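Local coordinates for protein peptidoglycan glycosyltransferase (Atopobium parvulum, PDB 4OVD) that belongs to the penicillin-binding proteins, pairing a dimerisation domain with a transpeptidase domain of the penicillin-recognising fold, at residues A[305-310]-A[458-463]. Numbering follows the deposited sequence.
Sequences GVDNNL and SSTASA
T460 and D307 meet through one hydrogen bond: the threonine OG1 donates to OD1 of the aspartate over 2.7 Å, arriving at the anti lone pair, the one turned away from OD2. The two side chains cross at roughly a right angle. D307 CB does not itself point at the other helix; with CG anti to the backbone N (chi1 -156°), the carboxylate swings over to T460. The other branch of T460 does apolar work. Its CG2 lies 3.7 Å from V306 CG1, the two side chains sliding past each other in opposite directions, while V306 CG1 also reaches A463 CB at 4.4 Å, one helical turn beyond T460. The nearest pair of CA atoms, those of D307 and T460, 5.5 Å apart, falls at the polar pair, and the interface is small, burying 165 Å² in all.

In the second shell, OD1 of D307 also accepts from the backbone N of S457, so this one oxygen takes two bonds, from the residue just before helix 458-474 and from its first turn; the OG of S457 is hydrogen-bonded to T460 OG1, giving the threonine hydroxyl a second partner. Across the contact, helix 298-307 ends in a Schellman motif: N309 has positive phi (64°), its N bonds to V306 O at 2.8 Å, and L310 N reaches G305 O at 3.0 Å. The contact thus joins, within the transpeptidase domain, the C-terminal end of helix 298-307 to the N-terminal turns of helix 458-474, with helix 366-375 touching N308 and L310 through R368.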
ATOM      1  N   GLY A 305       2.302   3.426 -21.254  1.00 33.84           N
ATOM      2  CA  GLY A 305       2.307   4.098 -22.503  1.00 34.56           C
ATOM      3  C   GLY A 305       3.602   4.840 -22.745  1.00 33.71           C
ATOM      4  O   GLY A 305       4.264   4.713 -23.791  1.00 37.72           O
ATOM      5  N   VAL A 306       4.017   5.549 -21.735  1.00 32.22           N
ATOM      6  CA  VAL A 306       5.214   6.346 -21.839  1.00 33.20           C
ATOM      7  C   VAL A 306       6.414   5.435 -21.977  1.00 33.82           C
ATOM      8  O   VAL A 306       7.282   5.624 -22.823  1.00 37.46           O
ATOM      9  CB  VAL A 306       5.362   7.234 -20.596  1.00 33.13           C
ATOM     10  CG1 VAL A 306       6.767   7.866 -20.569  1.00 40.43           C
ATOM     11  CG2 VAL A 306       4.297   8.321 -20.579  1.00 33.00           C
ATOM     12  N   ASP A 307       6.454   4.386 -21.175  1.00 33.17           N
ATOM     13  CA  ASP A 307       7.600   3.511 -21.237  1.00 35.42           C
ATOM     14  C   ASP A 307       7.614   2.803 -22.556  1.00 39.87           C
ATOM     15  O   ASP A 307       8.635   2.342 -22.974  1.00 36.68           O
ATOM     16  CB  ASP A 307       7.636   2.486 -20.113  1.00 39.41           C
ATOM     17  CG  ASP A 307       9.091   2.008 -19.852  1.00 47.30           C
ATOM     18  OD1 ASP A 307      10.021   2.873 -19.621  1.00 44.10           O
ATOM     19  OD2 ASP A 307       9.276   0.786 -19.895  1.00 48.62           O
ATOM     20  N   ASN A 308       6.471   2.633 -23.195  1.00 38.52           N
ATOM     21  CA  ASN A 308       6.484   2.014 -24.536  1.00 36.57           C
ATOM     22  C   ASN A 308       6.664   3.068 -25.655  1.00 34.33           C
ATOM     23  O   ASN A 308       6.573   2.757 -26.824  1.00 33.98           O
ATOM     24  CB  ASN A 308       5.209   1.236 -24.747  1.00 37.02           C
ATOM     25  CG  ASN A 308       5.307  -0.186 -24.199  1.00 41.61           C
ATOM     26  OD1 ASN A 308       5.816  -1.030 -24.851  1.00 42.62           O
ATOM     27  ND2 ASN A 308       4.753  -0.435 -23.055  1.00 43.47           N
ATOM     28  N   ASN A 309       6.838   4.329 -25.273  1.00 33.17           N
ATOM     29  CA  ASN A 309       7.100   5.432 -26.219  1.00 38.14           C
ATOM     30  C   ASN A 309       5.915   5.669 -27.166  1.00 36.95           C
ATOM     31  O   ASN A 309       6.061   5.939 -28.354  1.00 37.42           O
ATOM     32  CB  ASN A 309       8.387   5.202 -27.019  1.00 41.47           C
ATOM     33  CG  ASN A 309       9.671   5.095 -26.135  1.00 45.03           C
ATOM     34  OD1 ASN A 309      10.503   4.253 -26.368  1.00 49.19           O
ATOM     35  ND2 ASN A 309       9.787   5.902 -25.123  1.00 42.54           N
ATOM     36  N   LEU A 310       4.736   5.619 -26.588  1.00 34.73           N
ATOM     37  CA  LEU A 310       3.547   5.790 -27.341  1.00 34.52           C
ATOM     38  C   LEU A 310       2.971   7.174 -27.175  1.00 31.08           C
ATOM     39  O   LEU A 310       2.083   7.557 -27.926  1.00 33.07           O
ATOM     40  CB  LEU A 310       2.520   4.759 -26.922  1.00 36.14           C
ATOM     41  CG  LEU A 310       2.980   3.313 -27.115  1.00 38.02           C
ATOM     42  CD1 LEU A 310       1.904   2.396 -26.587  1.00 39.53           C
ATOM     43  CD2 LEU A 310       3.309   2.925 -28.534  1.00 40.57           C
ATOM     44  N   SER A 458      14.287   5.067 -15.993  1.00 41.46           N
ATOM     45  CA  SER A 458      14.322   6.213 -15.115  1.00 43.34           C
ATOM     46  C   SER A 458      13.713   7.411 -15.811  1.00 45.47           C
ATOM     47  O   SER A 458      13.192   8.305 -15.143  1.00 41.66           O
ATOM     48  CB  SER A 458      15.762   6.554 -14.654  1.00 48.82           C
ATOM     49  OG  SER A 458      16.609   6.652 -15.760  1.00 55.61           O
ATOM     50  N   SER A 459      13.841   7.473 -17.132  1.00 42.26           N
ATOM     51  CA  SER A 459      13.233   8.584 -17.858  1.00 43.61           C
ATOM     52  C   SER A 459      11.711   8.527 -17.733  1.00 43.38           C
ATOM     53  O   SER A 459      11.077   9.562 -17.542  1.00 36.89           O
ATOM     54  CB  SER A 459      13.646   8.622 -19.315  1.00 46.82           C
ATOM     55  OG  SER A 459      13.341   7.418 -19.977  1.00 60.61           O
ATOM     56  N   THR A 460      11.114   7.360 -17.943  1.00 34.59           N
ATOM     57  CA  THR A 460       9.666   7.216 -17.771  1.00 35.53           C
ATOM     58  C   THR A 460       9.258   7.601 -16.354  1.00 33.48           C
ATOM     59  O   THR A 460       8.297   8.309 -16.211  1.00 36.69           O
ATOM     60  CB  THR A 460       9.265   5.784 -18.087  1.00 37.36           C
ATOM     61  OG1 THR A 460       9.655   5.511 -19.439  1.00 42.51           O
ATOM     62  CG2 THR A 460       7.814   5.576 -17.879  1.00 40.88           C
ATOM     63  N   ALA A 461       9.989   7.107 -15.324  1.00 32.24           N
ATOM     64  CA  ALA A 461       9.751   7.431 -13.949  1.00 34.02           C
ATOM     65  C   ALA A 461       9.757   8.922 -13.723  1.00 37.75           C
ATOM     66  O   ALA A 461       8.871   9.432 -13.069  1.00 34.83           O
ATOM     67  CB  ALA A 461      10.726   6.766 -13.020  1.00 36.43           C
ATOM     68  N   SER A 462      10.717   9.620 -14.302  1.00 35.47           N
ATOM     69  CA  SER A 462      10.782  11.050 -14.208  1.00 35.98           C
ATOM     70  C   SER A 462       9.605  11.759 -14.879  1.00 35.33           C
ATOM     71  O   SER A 462       9.136  12.739 -14.367  1.00 34.62           O
ATOM     72  CB  SER A 462      12.077  11.568 -14.886  1.00 42.93           C
ATOM     73  OG  SER A 462      13.169  11.078 -14.167  1.00 48.44           O
ATOM     74  N   ALA A 463       9.158  11.305 -16.047  1.00 37.16           N
ATOM     75  CA  ALA A 463       8.030  11.941 -16.714  1.00 36.28           C
ATOM     76  C   ALA A 463       6.765  11.696 -15.843  1.00 37.69           C
ATOM     77  O   ALA A 463       5.985  12.590 -15.652  1.00 35.29           O
ATOM     78  CB  ALA A 463       7.843  11.350 -18.105  1.00 41.06           C
TER